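Local coordinates for protein fervidolysin (PDB 1R6V) that degrades keratin into peptides as a calcium-binding, subtilisin-like serine protease, which lets its bacterium grow on native feathers, at residues Asp111-Arg116 / Thr123-Gly128; Ser132-Gly137 / Tyr374-Gly379; Gln146-Ala151 / Val220-Lys225; Gly164-His169 / Glu354-Tyr359; Asp213-Val218 / Pro367-Gly372. The protein carries 1 engineered substitution. All blocks are in the same frame, centred on the assembly; numbering follows the deposited sequence.

Contact 1. Residues Asp111-Arg116 / Thr123-Gly128; sequences DMYKIR and TARDYG
The long loop between strand 104-105 and helix 136-140, which carries the chain from what is taken to be the propeptide into the protease, doubles back here, and Arg125 reaches across it to the backbone of Met112 and Tyr113. The arginine chain runs out extended from CG to NE and presents the guanidinium end-on to the turning backbone. Its NH2 donates to Met112 O over 3.0 Å, nearly straight at 170°, with the acceptor at the edge of the guanidinium and in its plane. Tyr113 O lies close as well, 2.9 Å from Arg125 NH2. A water closes a small ring on the same carbonyl: it accepts from Arg125 NH1 at 2.6 Å and donates to Met112 O at 3.0 Å.

Two side chains of 111-116 pack around these bonds. Tyr113 CB comes within 3.6 Å of Arg125 NH2, and with CG anti to its own N (chi1 -165°) the phenol ring is carried past the guanidinium, almost parallel to its plane, Tyr113 CD2 being 3.9 Å from Arg125 NH2. Lys114, bent at chi2, passes over one guanidinium face, with CE 3.6 Å from Arg125 NH1. Its NZ ends 3.9 Å from the same NH1, so two like charges are neighbours; the salt bridge from Arg125 NE to Glu139 probably offsets some of that cost.

Arg125 NH1 is also hydrogen-bonded to Asn133 O, which ties the loop to the 3-10 turn ahead of helix 136-140. Trp136 of that helix packs against both Met112 and Arg125, while Tyr113 meets Tyr321 of strand 314-322 edge-to-face.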
# COMPACT_ATOMS: atom_id res chain seq x y z
N ASP A 111 -2.54 -0.13 -39.97
CA ASP A 111 -2.52 -1.59 -40.03
C ASP A 111 -2.71 -2.26 -38.66
O ASP A 111 -2.72 -3.49 -38.56
CB ASP A 111 -1.20 -2.08 -40.64
CG ASP A 111 -1.26 -3.54 -41.07
OD1 ASP A 111 -2.15 -3.87 -41.88
OD2 ASP A 111 -0.42 -4.34 -40.60
N MET A 112 -2.87 -1.46 -37.62
CA MET A 112 -3.03 -2.00 -36.27
C MET A 112 -4.21 -2.98 -36.14
O MET A 112 -5.36 -2.64 -36.45
CB MET A 112 -3.21 -0.85 -35.27
CG MET A 112 -2.91 -1.18 -33.81
SD MET A 112 -1.18 -1.62 -33.47
CE MET A 112 -1.38 -2.33 -31.81
N TYR A 113 -3.91 -4.20 -35.71
CA TYR A 113 -4.93 -5.24 -35.51
C TYR A 113 -5.78 -5.45 -36.76
O TYR A 113 -7.01 -5.45 -36.70
CB TYR A 113 -5.82 -4.87 -34.32
CG TYR A 113 -6.65 -6.02 -33.83
CD1 TYR A 113 -6.07 -7.27 -33.62
CD2 TYR A 113 -8.00 -5.85 -33.53
CE1 TYR A 113 -6.82 -8.34 -33.12
CE2 TYR A 113 -8.76 -6.91 -33.03
CZ TYR A 113 -8.16 -8.15 -32.83
OH TYR A 113 -8.89 -9.20 -32.29
N LYS A 114 -5.10 -5.63 -37.88
CA LYS A 114 -5.74 -5.84 -39.18
C LYS A 114 -5.23 -7.15 -39.78
O LYS A 114 -4.47 -7.89 -39.15
CB LYS A 114 -5.38 -4.69 -40.13
CG LYS A 114 -5.93 -3.33 -39.74
CD LYS A 114 -7.42 -3.26 -40.01
CE LYS A 114 -7.96 -1.85 -39.80
NZ LYS A 114 -9.41 -1.78 -40.13
N ILE A 115 -5.64 -7.43 -41.02
CA ILE A 115 -5.22 -8.63 -41.74
C ILE A 115 -5.28 -9.90 -40.89
O ILE A 115 -4.36 -10.19 -40.12
CB ILE A 115 -3.80 -8.43 -42.29
N ARG A 116 -6.36 -10.66 -41.04
CA ARG A 116 -6.56 -11.90 -40.29
C ARG A 116 -6.42 -11.70 -38.78
O ARG A 116 -5.77 -12.49 -38.09
CB ARG A 116 -5.56 -12.97 -40.77
N THR A 123 -17.73 -3.63 -42.41
CA THR A 123 -18.03 -2.95 -41.15
C THR A 123 -17.44 -3.68 -39.95
O THR A 123 -18.16 -4.06 -39.02
CB THR A 123 -19.55 -2.81 -40.98
N ALA A 124 -16.12 -3.86 -39.95
CA ALA A 124 -15.44 -4.54 -38.85
C ALA A 124 -15.61 -3.73 -37.57
O ALA A 124 -16.17 -4.21 -36.58
CB ALA A 124 -13.95 -4.71 -39.18
N ARG A 125 -15.15 -2.49 -37.60
CA ARG A 125 -15.26 -1.61 -36.45
C ARG A 125 -16.36 -0.60 -36.68
O ARG A 125 -16.10 0.59 -36.88
CB ARG A 125 -13.94 -0.89 -36.22
CG ARG A 125 -12.82 -1.83 -35.89
CD ARG A 125 -11.48 -1.14 -35.88
NE ARG A 125 -10.43 -2.14 -35.80
CZ ARG A 125 -9.15 -1.90 -36.08
NH1 ARG A 125 -8.77 -0.68 -36.45
NH2 ARG A 125 -8.27 -2.88 -35.99
N ASP A 126 -17.60 -1.07 -36.65
CA ASP A 126 -18.74 -0.20 -36.85
C ASP A 126 -19.36 0.16 -35.51
O ASP A 126 -20.30 -0.50 -35.05
CB ASP A 126 -19.76 -0.89 -37.76
CG ASP A 126 -20.93 0.01 -38.12
OD1 ASP A 126 -20.72 1.23 -38.31
OD2 ASP A 126 -22.06 -0.51 -38.24
N TYR A 127 -18.84 1.21 -34.88
CA TYR A 127 -19.36 1.65 -33.59
C TYR A 127 -20.25 2.88 -33.72
O TYR A 127 -20.82 3.34 -32.73
CB TYR A 127 -18.20 1.95 -32.63
CG TYR A 127 -17.20 0.82 -32.55
CD1 TYR A 127 -15.88 1.01 -32.94
CD2 TYR A 127 -17.60 -0.47 -32.19
CE1 TYR A 127 -14.98 -0.04 -32.99
CE2 TYR A 127 -16.70 -1.54 -32.24
CZ TYR A 127 -15.39 -1.31 -32.65
OH TYR A 127 -14.51 -2.36 -32.78
N GLY A 128 -20.36 3.42 -34.94
CA GLY A 128 -21.21 4.58 -35.17
C GLY A 128 -20.55 5.95 -35.16
O GLY A 128 -21.17 6.94 -35.56
O HOH W 1 -6.37 0.17 -36.84

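Contact 2. Residues Ser132-Gly137 / Tyr374-Gly379; sequences SNELWG and YDYYQG
This is a polar contact between two side chains, Glu134 and Tyr376, joining the 3-10 turn 132-134 to the central strand of a small antiparallel sheet in the subtilisin-like domain. Strand 374-378 runs between strands 104-105 and 347-350, and it leads directly into helix 380-397, which carries Ser381, the presumed charge-relay serine.

Glu134 stretches out beyond CG and brings both carboxylate oxygens to the phenol hydroxyl, so that Tyr376 OH stands 2.6 Å from Glu134 OE1 and equally 2.6 Å from Glu134 OE2. The hydroxyl has one proton to give, and the geometry leaves both oxygens as candidates to receive it. The carboxylate approaches the ring at its edge, its own plane turned 64° from the ring, and the two side chains meet at about a right angle. Leu348 of strand 347-350 touches both of them.

Leu135, directly after the glutamate, is the centre of an inverse gamma turn and the N-cap of helix 136-140. On the strand, Tyr376 N donates to the preceding side chain, reaching Asp375 OD1 over 2.8 Å, on the anti side of that oxygen and 29° out of the carboxylate plane.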
# COMPACT_ATOMS: atom_id res chain seq x y z
N SER A 132 -14.41 5.52 -35.57
CA SER A 132 -14.51 4.09 -35.23
C SER A 132 -13.43 3.23 -35.84
O SER A 132 -12.95 2.28 -35.21
CB SER A 132 -15.85 3.50 -35.69
OG SER A 132 -16.95 4.13 -35.09
N ASN A 133 -13.04 3.53 -37.08
CA ASN A 133 -12.05 2.70 -37.75
C ASN A 133 -10.72 2.63 -37.02
O ASN A 133 -9.96 1.67 -37.18
CB ASN A 133 -11.81 3.18 -39.19
CG ASN A 133 -11.10 4.52 -39.24
OD1 ASN A 133 -11.64 5.55 -38.83
ND2 ASN A 133 -9.86 4.51 -39.73
N GLU A 134 -10.42 3.64 -36.22
CA GLU A 134 -9.15 3.64 -35.52
C GLU A 134 -9.17 3.03 -34.13
O GLU A 134 -8.12 2.86 -33.52
CB GLU A 134 -8.62 5.07 -35.44
CG GLU A 134 -8.18 5.55 -36.80
CD GLU A 134 -7.25 6.72 -36.71
OE1 GLU A 134 -7.74 7.82 -36.43
OE2 GLU A 134 -6.03 6.51 -36.90
N LEU A 135 -10.36 2.68 -33.64
CA LEU A 135 -10.47 2.11 -32.30
C LEU A 135 -10.26 0.60 -32.26
O LEU A 135 -11.17 -0.17 -31.94
CB LEU A 135 -11.84 2.47 -31.71
CG LEU A 135 -12.09 3.99 -31.67
CD1 LEU A 135 -13.47 4.27 -31.10
CD2 LEU A 135 -11.00 4.66 -30.84
N TRP A 136 -9.03 0.18 -32.56
CA TRP A 136 -8.70 -1.24 -32.58
C TRP A 136 -8.87 -1.91 -31.22
O TRP A 136 -9.16 -3.11 -31.14
CB TRP A 136 -7.26 -1.45 -33.09
CG TRP A 136 -6.19 -1.19 -32.07
CD1 TRP A 136 -5.57 -0.00 -31.80
CD2 TRP A 136 -5.61 -2.16 -31.19
NE1 TRP A 136 -4.63 -0.18 -30.83
CE2 TRP A 136 -4.63 -1.49 -30.43
CE3 TRP A 136 -5.82 -3.53 -30.98
CZ2 TRP A 136 -3.86 -2.14 -29.47
CZ3 TRP A 136 -5.06 -4.18 -30.03
CH2 TRP A 136 -4.08 -3.48 -29.28
N GLY A 137 -8.68 -1.14 -30.16
CA GLY A 137 -8.82 -1.69 -28.82
C GLY A 137 -10.23 -2.17 -28.54
O GLY A 137 -10.42 -3.18 -27.88
N TYR A 374 -7.51 15.18 -30.03
CA TYR A 374 -7.26 13.77 -29.75
C TYR A 374 -5.80 13.45 -29.94
O TYR A 374 -5.08 14.19 -30.59
CB TYR A 374 -8.05 12.89 -30.72
CG TYR A 374 -9.54 13.08 -30.64
CD1 TYR A 374 -10.16 14.17 -31.25
CD2 TYR A 374 -10.31 12.19 -29.90
CE1 TYR A 374 -11.53 14.38 -31.11
CE2 TYR A 374 -11.67 12.39 -29.75
CZ TYR A 374 -12.28 13.48 -30.35
OH TYR A 374 -13.61 13.69 -30.15
N ASP A 375 -5.37 12.32 -29.37
CA ASP A 375 -4.00 11.88 -29.57
C ASP A 375 -3.92 10.39 -29.33
O ASP A 375 -4.78 9.80 -28.68
CB ASP A 375 -3.00 12.61 -28.63
CG ASP A 375 -1.63 12.81 -29.29
OD1 ASP A 375 -1.37 12.13 -30.31
OD2 ASP A 375 -0.83 13.64 -28.78
N TYR A 376 -2.86 9.80 -29.87
CA TYR A 376 -2.61 8.37 -29.75
C TYR A 376 -1.54 8.14 -28.68
O TYR A 376 -0.43 8.66 -28.80
CB TYR A 376 -2.10 7.78 -31.08
CG TYR A 376 -3.01 7.99 -32.26
CD1 TYR A 376 -3.01 9.21 -32.94
CD2 TYR A 376 -3.86 6.99 -32.71
CE1 TYR A 376 -3.82 9.43 -34.03
CE2 TYR A 376 -4.70 7.20 -33.82
CZ TYR A 376 -4.66 8.43 -34.46
OH TYR A 376 -5.47 8.70 -35.54
N TYR A 377 -1.88 7.36 -27.66
CA TYR A 377 -0.95 7.07 -26.58
C TYR A 377 -0.66 5.58 -26.46
O TYR A 377 -1.39 4.74 -26.99
CB TYR A 377 -1.53 7.52 -25.23
CG TYR A 377 -1.60 9.01 -24.98
CD1 TYR A 377 -1.06 9.93 -25.88
CD2 TYR A 377 -2.17 9.50 -23.81
CE1 TYR A 377 -1.10 11.31 -25.63
CE2 TYR A 377 -2.22 10.86 -23.54
CZ TYR A 377 -1.68 11.76 -24.45
OH TYR A 377 -1.74 13.12 -24.18
N GLN A 378 0.40 5.27 -25.73
CA GLN A 378 0.78 3.90 -25.46
C GLN A 378 1.18 3.84 -23.99
O GLN A 378 1.65 4.84 -23.43
CB GLN A 378 1.95 3.51 -26.36
CG GLN A 378 2.76 2.35 -25.89
CD GLN A 378 4.17 2.39 -26.50
OE1 GLN A 378 4.33 2.35 -27.71
NE2 GLN A 378 5.19 2.49 -25.65
N GLY A 379 0.97 2.70 -23.36
CA GLY A 379 1.36 2.55 -21.98
C GLY A 379 0.37 1.72 -21.20
O GLY A 379 -0.76 1.49 -21.65

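Contact 3. Residues Gln146-Ala151 / Val220-Lys225; sequences QLWEEA and VAPGAK
Trp148 reaches Val220 and Pro222 by two rotations: chi1 of -75° sets CG anti to the carbonyl carbon, and chi2 of -33° then turns the indole so that its N-H looks at one partner and a ring face at the other. Trp148 NE1 donates to Val220 O over 2.9 Å with an N-H...O angle of 153°. The bond is somewhat skewed at both ends, since the oxygen sits a little out of the indole plane and the nitrogen rides above the carbonyl plane.

Pro222 covers one face of the same indole. Its CD stands 3.8 Å from the centroid of the Trp148 five-membered ring, a CH-pi contact, and the same carbon is 3.6 Å from Trp148 CE2. Pro222 CG lies 3.8 Å above the Trp148 ring plane, over its centre. The proline is held there by a type I turn from Ala221 to Ala224, closed by Ala224 N donating to Ala221 O over 3.0 Å. A phenylalanine here would probably leave Val220 O without this donor and open a gap against Val218, where the outer six-membered ring now reaches.

The far rim of the indole packs on Val218, whose loop wraps the calcium ion. Ala151 and Ala221 both rest on helix 380-397, so the helix end and the turn share a support. Just beyond, Lys225 pairs through its backbone with Ile156 and Val158, and the contact sets helix 145-150 against the turn that leads into strand 225-230, which runs parallel to strand 157-162 in the mainly parallel central sheet of the subtilisin fold.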
# COMPACT_ATOMS: atom_id res chain seq x y z
N GLN A 146 -24.25 -4.04 -30.91
CA GLN A 146 -25.26 -4.95 -30.40
C GLN A 146 -25.03 -5.22 -28.92
O GLN A 146 -25.98 -5.27 -28.13
CB GLN A 146 -25.22 -6.26 -31.19
CG GLN A 146 -26.39 -7.19 -30.90
CD GLN A 146 -26.41 -8.40 -31.81
OE1 GLN A 146 -26.36 -8.27 -33.03
NE2 GLN A 146 -26.48 -9.59 -31.22
N LEU A 147 -23.76 -5.39 -28.55
CA LEU A 147 -23.43 -5.65 -27.15
C LEU A 147 -23.87 -4.49 -26.27
O LEU A 147 -24.40 -4.71 -25.18
CB LEU A 147 -21.93 -5.90 -26.99
CG LEU A 147 -21.41 -6.28 -25.59
CD1 LEU A 147 -20.16 -7.15 -25.74
CD2 LEU A 147 -21.10 -5.01 -24.78
N TRP A 148 -23.66 -3.26 -26.73
CA TRP A 148 -24.07 -2.09 -25.95
C TRP A 148 -25.58 -2.04 -25.76
O TRP A 148 -26.06 -1.42 -24.81
CB TRP A 148 -23.61 -0.79 -26.59
CG TRP A 148 -22.17 -0.52 -26.42
CD1 TRP A 148 -21.38 -0.86 -25.34
CD2 TRP A 148 -21.32 0.21 -27.32
NE1 TRP A 148 -20.10 -0.38 -25.53
CE2 TRP A 148 -20.04 0.27 -26.73
CE3 TRP A 148 -21.53 0.81 -28.57
CZ2 TRP A 148 -18.96 0.92 -27.36
CZ3 TRP A 148 -20.45 1.46 -29.20
CH2 TRP A 148 -19.18 1.50 -28.58
N GLU A 149 -26.32 -2.68 -26.65
CA GLU A 149 -27.77 -2.70 -26.52
C GLU A 149 -28.16 -3.47 -25.26
O GLU A 149 -29.21 -3.20 -24.66
CB GLU A 149 -28.43 -3.34 -27.74
CG GLU A 149 -28.21 -2.58 -29.03
CD GLU A 149 -29.17 -3.02 -30.10
OE1 GLU A 149 -30.38 -2.77 -29.94
OE2 GLU A 149 -28.73 -3.63 -31.10
N GLU A 150 -27.33 -4.43 -24.87
CA GLU A 150 -27.62 -5.20 -23.66
C GLU A 150 -27.09 -4.49 -22.41
O GLU A 150 -27.78 -4.39 -21.40
CB GLU A 150 -27.01 -6.61 -23.76
CG GLU A 150 -27.04 -7.37 -22.43
CD GLU A 150 -26.51 -8.80 -22.51
OE1 GLU A 150 -25.77 -9.13 -23.45
OE2 GLU A 150 -26.84 -9.59 -21.61
N ALA A 151 -25.86 -3.99 -22.51
CA ALA A 151 -25.22 -3.29 -21.39
C ALA A 151 -24.16 -2.32 -21.91
O ALA A 151 -23.41 -2.66 -22.81
CB ALA A 151 -24.58 -4.31 -20.46
N VAL A 220 -15.56 2.48 -23.99
CA VAL A 220 -15.92 1.08 -23.80
C VAL A 220 -17.32 1.02 -23.17
O VAL A 220 -18.12 0.13 -23.48
CB VAL A 220 -14.93 0.40 -22.85
CG1 VAL A 220 -15.42 -0.98 -22.49
CG2 VAL A 220 -13.53 0.32 -23.50
N ALA A 221 -17.58 1.97 -22.28
CA ALA A 221 -18.83 2.07 -21.52
C ALA A 221 -19.45 3.45 -21.75
O ALA A 221 -19.44 4.31 -20.86
CB ALA A 221 -18.54 1.85 -20.03
N PRO A 222 -20.03 3.68 -22.94
CA PRO A 222 -20.63 4.98 -23.22
C PRO A 222 -21.81 5.36 -22.34
O PRO A 222 -22.24 6.51 -22.33
CB PRO A 222 -21.00 4.89 -24.70
CG PRO A 222 -21.23 3.41 -24.91
CD PRO A 222 -20.15 2.76 -24.07
N GLY A 223 -22.33 4.40 -21.59
CA GLY A 223 -23.45 4.70 -20.71
C GLY A 223 -23.03 5.15 -19.33
O GLY A 223 -23.84 5.71 -18.57
N ALA A 224 -21.76 4.91 -18.99
CA ALA A 224 -21.23 5.29 -17.68
C ALA A 224 -20.96 6.78 -17.54
O ALA A 224 -21.10 7.53 -18.50
CB ALA A 224 -19.95 4.50 -17.39
N LYS A 225 -20.58 7.19 -16.34
CA LYS A 225 -20.27 8.58 -16.05
C LYS A 225 -18.90 8.62 -15.41
O LYS A 225 -18.51 7.69 -14.70
CB LYS A 225 -21.29 9.19 -15.08
CG LYS A 225 -22.69 9.37 -15.68
CD LYS A 225 -22.65 10.36 -16.82
CE LYS A 225 -24.05 10.85 -17.18
NZ LYS A 225 -24.92 9.75 -17.66

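Contact 4. Residues Gly164-His169 / Glu354-Tyr359; sequences GVDGTH and EDSIGY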
# COMPACT_ATOMS: atom_id res chain seq x y z
N GLY A 164 -6.95 14.74 -13.37
CA GLY A 164 -8.11 15.59 -13.58
C GLY A 164 -8.58 15.35 -15.01
O GLY A 164 -7.85 14.76 -15.81
N VAL A 165 -9.78 15.83 -15.34
CA VAL A 165 -10.35 15.60 -16.67
C VAL A 165 -10.86 16.88 -17.34
O VAL A 165 -11.50 17.70 -16.68
CB VAL A 165 -11.54 14.61 -16.53
CG1 VAL A 165 -12.24 14.41 -17.86
CG2 VAL A 165 -11.04 13.26 -15.96
N ASP A 166 -10.58 17.06 -18.63
CA ASP A 166 -11.09 18.26 -19.32
C ASP A 166 -12.53 17.97 -19.72
O ASP A 166 -12.81 17.50 -20.82
CB ASP A 166 -10.28 18.59 -20.58
CG ASP A 166 -10.82 19.82 -21.31
OD1 ASP A 166 -11.81 20.40 -20.81
OD2 ASP A 166 -10.26 20.21 -22.35
N GLY A 167 -13.44 18.26 -18.80
CA GLY A 167 -14.85 18.01 -19.03
C GLY A 167 -15.47 18.87 -20.11
O GLY A 167 -16.62 18.64 -20.49
N THR A 168 -14.72 19.84 -20.62
CA THR A 168 -15.26 20.71 -21.66
C THR A 168 -15.04 20.11 -23.05
O THR A 168 -15.46 20.68 -24.05
CB THR A 168 -14.65 22.14 -21.60
OG1 THR A 168 -13.29 22.13 -22.02
CG2 THR A 168 -14.74 22.68 -20.17
N HIS A 169 -14.37 18.97 -23.11
CA HIS A 169 -14.14 18.30 -24.39
C HIS A 169 -15.52 17.94 -24.94
O HIS A 169 -16.38 17.42 -24.22
CB HIS A 169 -13.32 17.01 -24.18
CG HIS A 169 -12.72 16.47 -25.44
ND1 HIS A 169 -13.47 15.99 -26.48
CD2 HIS A 169 -11.42 16.41 -25.85
CE1 HIS A 169 -12.68 15.66 -27.49
NE2 HIS A 169 -11.43 15.90 -27.12
N GLU A 354 -6.42 22.91 -26.77
CA GLU A 354 -5.30 23.84 -26.77
C GLU A 354 -5.31 24.88 -25.65
O GLU A 354 -4.26 25.20 -25.10
CB GLU A 354 -5.20 24.55 -28.11
CG GLU A 354 -4.86 23.62 -29.26
CD GLU A 354 -4.49 24.37 -30.52
OE1 GLU A 354 -3.86 25.44 -30.40
OE2 GLU A 354 -4.81 23.89 -31.62
N ASP A 355 -6.49 25.39 -25.32
CA ASP A 355 -6.59 26.40 -24.26
C ASP A 355 -7.10 25.83 -22.95
O ASP A 355 -7.56 26.57 -22.07
CB ASP A 355 -7.50 27.55 -24.71
CG ASP A 355 -6.95 28.29 -25.91
OD1 ASP A 355 -5.71 28.44 -26.01
OD2 ASP A 355 -7.75 28.74 -26.76
N SER A 356 -7.02 24.51 -22.80
CA SER A 356 -7.46 23.87 -21.57
C SER A 356 -6.31 23.84 -20.57
O SER A 356 -5.15 23.98 -20.96
CB SER A 356 -7.98 22.45 -21.85
OG SER A 356 -9.22 22.51 -22.55
N ILE A 357 -6.62 23.68 -19.29
CA ILE A 357 -5.60 23.68 -18.24
C ILE A 357 -4.49 22.66 -18.46
O ILE A 357 -3.30 23.00 -18.40
CB ILE A 357 -6.23 23.39 -16.85
CG1 ILE A 357 -7.33 24.41 -16.55
CG2 ILE A 357 -5.14 23.43 -15.76
CD1 ILE A 357 -8.18 24.08 -15.32
N GLY A 358 -4.87 21.42 -18.73
CA GLY A 358 -3.89 20.37 -18.93
C GLY A 358 -3.41 20.06 -20.33
O GLY A 358 -2.96 18.94 -20.59
N TYR A 359 -3.49 21.01 -21.26
CA TYR A 359 -3.01 20.76 -22.62
C TYR A 359 -1.55 20.29 -22.69
O TYR A 359 -0.66 20.91 -22.09
CB TYR A 359 -3.15 22.03 -23.48
CG TYR A 359 -2.78 21.81 -24.93
CD1 TYR A 359 -3.58 21.02 -25.76
CD2 TYR A 359 -1.63 22.38 -25.47
CE1 TYR A 359 -3.25 20.81 -27.09
CE2 TYR A 359 -1.28 22.18 -26.81
CZ TYR A 359 -2.10 21.39 -27.62
OH TYR A 359 -1.76 21.17 -28.93
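Ser356 OG donates to Asp166 OD2 over a short 2.5 Å, and this one bond carries the contact between two loops. The hydroxyl comes down from above the carboxylate plane, 47° out of it. Ser356 CB follows to within 3.2 Å of Asp166 OD2, so the serine covers that end of the aspartate.

The other oxygen is held by its own segment. Asp166 OD1 accepts from Thr168 N at 3.0 Å, an Asx turn, and from Thr168 OG1 at 2.6 Å on the syn side; two donors from one residue should leave the group little freedom to rotate. With CG anti to the amide nitrogen (chi1 179°), the side chain points across at the serine, and OD2 takes a further bond from Gly353 N. The backbone follows suit: a type I turn from Asp166 to His169 is closed by His169 N donating to Asp166 O.

Farther out, Asp193 and Ser195 bind the backbone N of Ile357 and Gly358, and Thr202 of helix 200-209 holds Asp166 N. The contact thus joins the loop leaving strand 157-162, which ends at the presumed charge-relay Asp162, to the connection between strands 347-350 and 374-378.

Contact 5. Residues Asp213-Val218 / Pro367-Gly372; sequences DGKGIV and PATNGG. With CA (calcium ion), chain B.
Metal bonds, hydrogen bonds and packing meet where Lys215 and Gly216 lie against Thr369 and Asn370. The metal comes first: the calcium ion takes Asp213 OD1 at 2.5 Å, Lys215 O at 2.3 Å and Ile217 O at 2.3 Å, alternate residues of one tight loop. Glu129 OE1, Lys211 O and Asp171 OD1 complete the six ligands. Asp213 OD1 also accepts from Lys215 N in an Asx turn that draws the loop in around the ion.

Hydrogen bonds tie loop 367-372 to this site. The Lys215 chain, bent at chi2, brings NZ to Thr369 OG1 over 2.7 Å, and that hydroxyl has a second partner in Glu130. One water bridges the rest: it donates to Asp213 OD2 at 2.9 Å, the carboxylate oxygen turned away from the metal, and accepts from Asn370 ND2 at 2.8 Å. Asn370 OD1 takes Gly372 N at 2.9 Å in an Asx turn of its own, so both ends of the amide are engaged and its flip is settled. With an alanine here, the bridging water and Tyr374 OH would probably lose a partner and Gly372 N its acceptor, leaving the bend of 367-372 freer to move.

Packing adds a little. Asn370 ND2 rests 3.9 Å from Lys215 CB, close to Gly216, which has no side chain to intrude. Tyr374 links the shells, its OH bonded to Asn370 ND2 and to Asp171. A looped-out turn after a helix, giving carbonyls to calcium together with a residue shortly after the inferred propeptide end and an aspartate, is consistent with the high-affinity calcium site of subtilisins.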
# COMPACT_ATOMS: atom_id res chain seq x y z
N ASP A 213 -22.00 9.58 -29.98
CA ASP A 213 -22.78 10.63 -30.62
C ASP A 213 -22.45 10.82 -32.09
O ASP A 213 -22.74 11.88 -32.66
CB ASP A 213 -22.55 11.95 -29.87
CG ASP A 213 -21.10 12.39 -29.90
OD1 ASP A 213 -20.27 11.65 -30.45
OD2 ASP A 213 -20.79 13.49 -29.38
N GLY A 214 -21.83 9.81 -32.69
CA GLY A 214 -21.46 9.87 -34.10
C GLY A 214 -20.17 10.61 -34.40
O GLY A 214 -19.60 10.46 -35.49
N LYS A 215 -19.69 11.40 -33.45
CA LYS A 215 -18.47 12.19 -33.62
C LYS A 215 -17.30 11.67 -32.78
O LYS A 215 -17.51 11.00 -31.78
CB LYS A 215 -18.74 13.64 -33.21
CG LYS A 215 -19.93 14.28 -33.92
CD LYS A 215 -19.58 14.62 -35.36
CE LYS A 215 -20.66 15.45 -36.03
NZ LYS A 215 -20.22 15.93 -37.37
N GLY A 216 -16.08 12.01 -33.18
CA GLY A 216 -14.90 11.59 -32.43
C GLY A 216 -14.85 10.10 -32.16
O GLY A 216 -15.08 9.29 -33.06
N ILE A 217 -14.53 9.72 -30.92
CA ILE A 217 -14.46 8.31 -30.56
C ILE A 217 -15.62 7.95 -29.63
O ILE A 217 -16.55 8.73 -29.46
CB ILE A 217 -13.11 7.96 -29.85
CG1 ILE A 217 -13.00 8.70 -28.51
CG2 ILE A 217 -11.94 8.41 -30.73
CD1 ILE A 217 -12.16 7.94 -27.47
N VAL A 218 -15.59 6.74 -29.08
CA VAL A 218 -16.64 6.34 -28.15
C VAL A 218 -15.93 5.46 -27.13
O VAL A 218 -14.95 4.79 -27.46
CB VAL A 218 -17.80 5.58 -28.87
CG1 VAL A 218 -17.26 4.38 -29.62
CG2 VAL A 218 -18.87 5.16 -27.84
N PRO A 367 -9.07 13.21 -38.08
CA PRO A 367 -10.23 13.74 -38.80
C PRO A 367 -11.55 13.87 -38.03
O PRO A 367 -12.60 13.45 -38.51
CB PRO A 367 -10.33 12.81 -40.01
CG PRO A 367 -9.92 11.48 -39.42
CD PRO A 367 -8.74 11.84 -38.52
N ALA A 368 -11.49 14.46 -36.84
CA ALA A 368 -12.70 14.66 -36.03
C ALA A 368 -13.46 15.88 -36.56
O ALA A 368 -12.84 16.81 -37.09
CB ALA A 368 -12.33 14.88 -34.55
N THR A 369 -14.78 15.90 -36.43
CA THR A 369 -15.53 17.04 -36.93
C THR A 369 -16.29 17.76 -35.82
O THR A 369 -17.23 18.50 -36.08
CB THR A 369 -16.54 16.61 -38.03
OG1 THR A 369 -17.50 15.71 -37.49
CG2 THR A 369 -15.81 15.94 -39.19
N ASN A 370 -15.86 17.55 -34.58
CA ASN A 370 -16.52 18.17 -33.44
C ASN A 370 -15.69 19.25 -32.78
O ASN A 370 -16.05 19.77 -31.72
CB ASN A 370 -16.89 17.10 -32.41
CG ASN A 370 -15.70 16.30 -31.96
OD1 ASN A 370 -14.57 16.57 -32.35
ND2 ASN A 370 -15.95 15.29 -31.13
N GLY A 371 -14.57 19.60 -33.41
CA GLY A 371 -13.69 20.61 -32.88
C GLY A 371 -12.85 20.12 -31.70
O GLY A 371 -12.13 20.89 -31.09
N GLY A 372 -12.95 18.83 -31.39
CA GLY A 372 -12.18 18.29 -30.28
C GLY A 372 -10.75 17.88 -30.61
O GLY A 372 -10.40 17.69 -31.78
CA CA B . -18.26 10.30 -29.75
O HOH W 2 -18.45 15.07 -29.84

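Overall arrangement
All five contacts lie on one side of the chain's centre, in or beside the catalytic domain, their centres 12 to 29 Å apart. Contact 1 comes first along the chain and closes before the others open; contacts 3, 4 and 5 nest inside the long loop that contact 2 closes, and cross one another. Contact 5, with its calcium ion, is the meeting point: Val218 touches Tyr127 of contact 1, Leu135 of contact 2 and Trp148 of contact 3, while Gly372 meets His169 of contact 4. Contacts 1 and 2 join directly through Arg125 and Asn133. The segment at the inferred propeptide end, the calcium loop, the loop after strand 157-162 and strand 374-378 are thus joined.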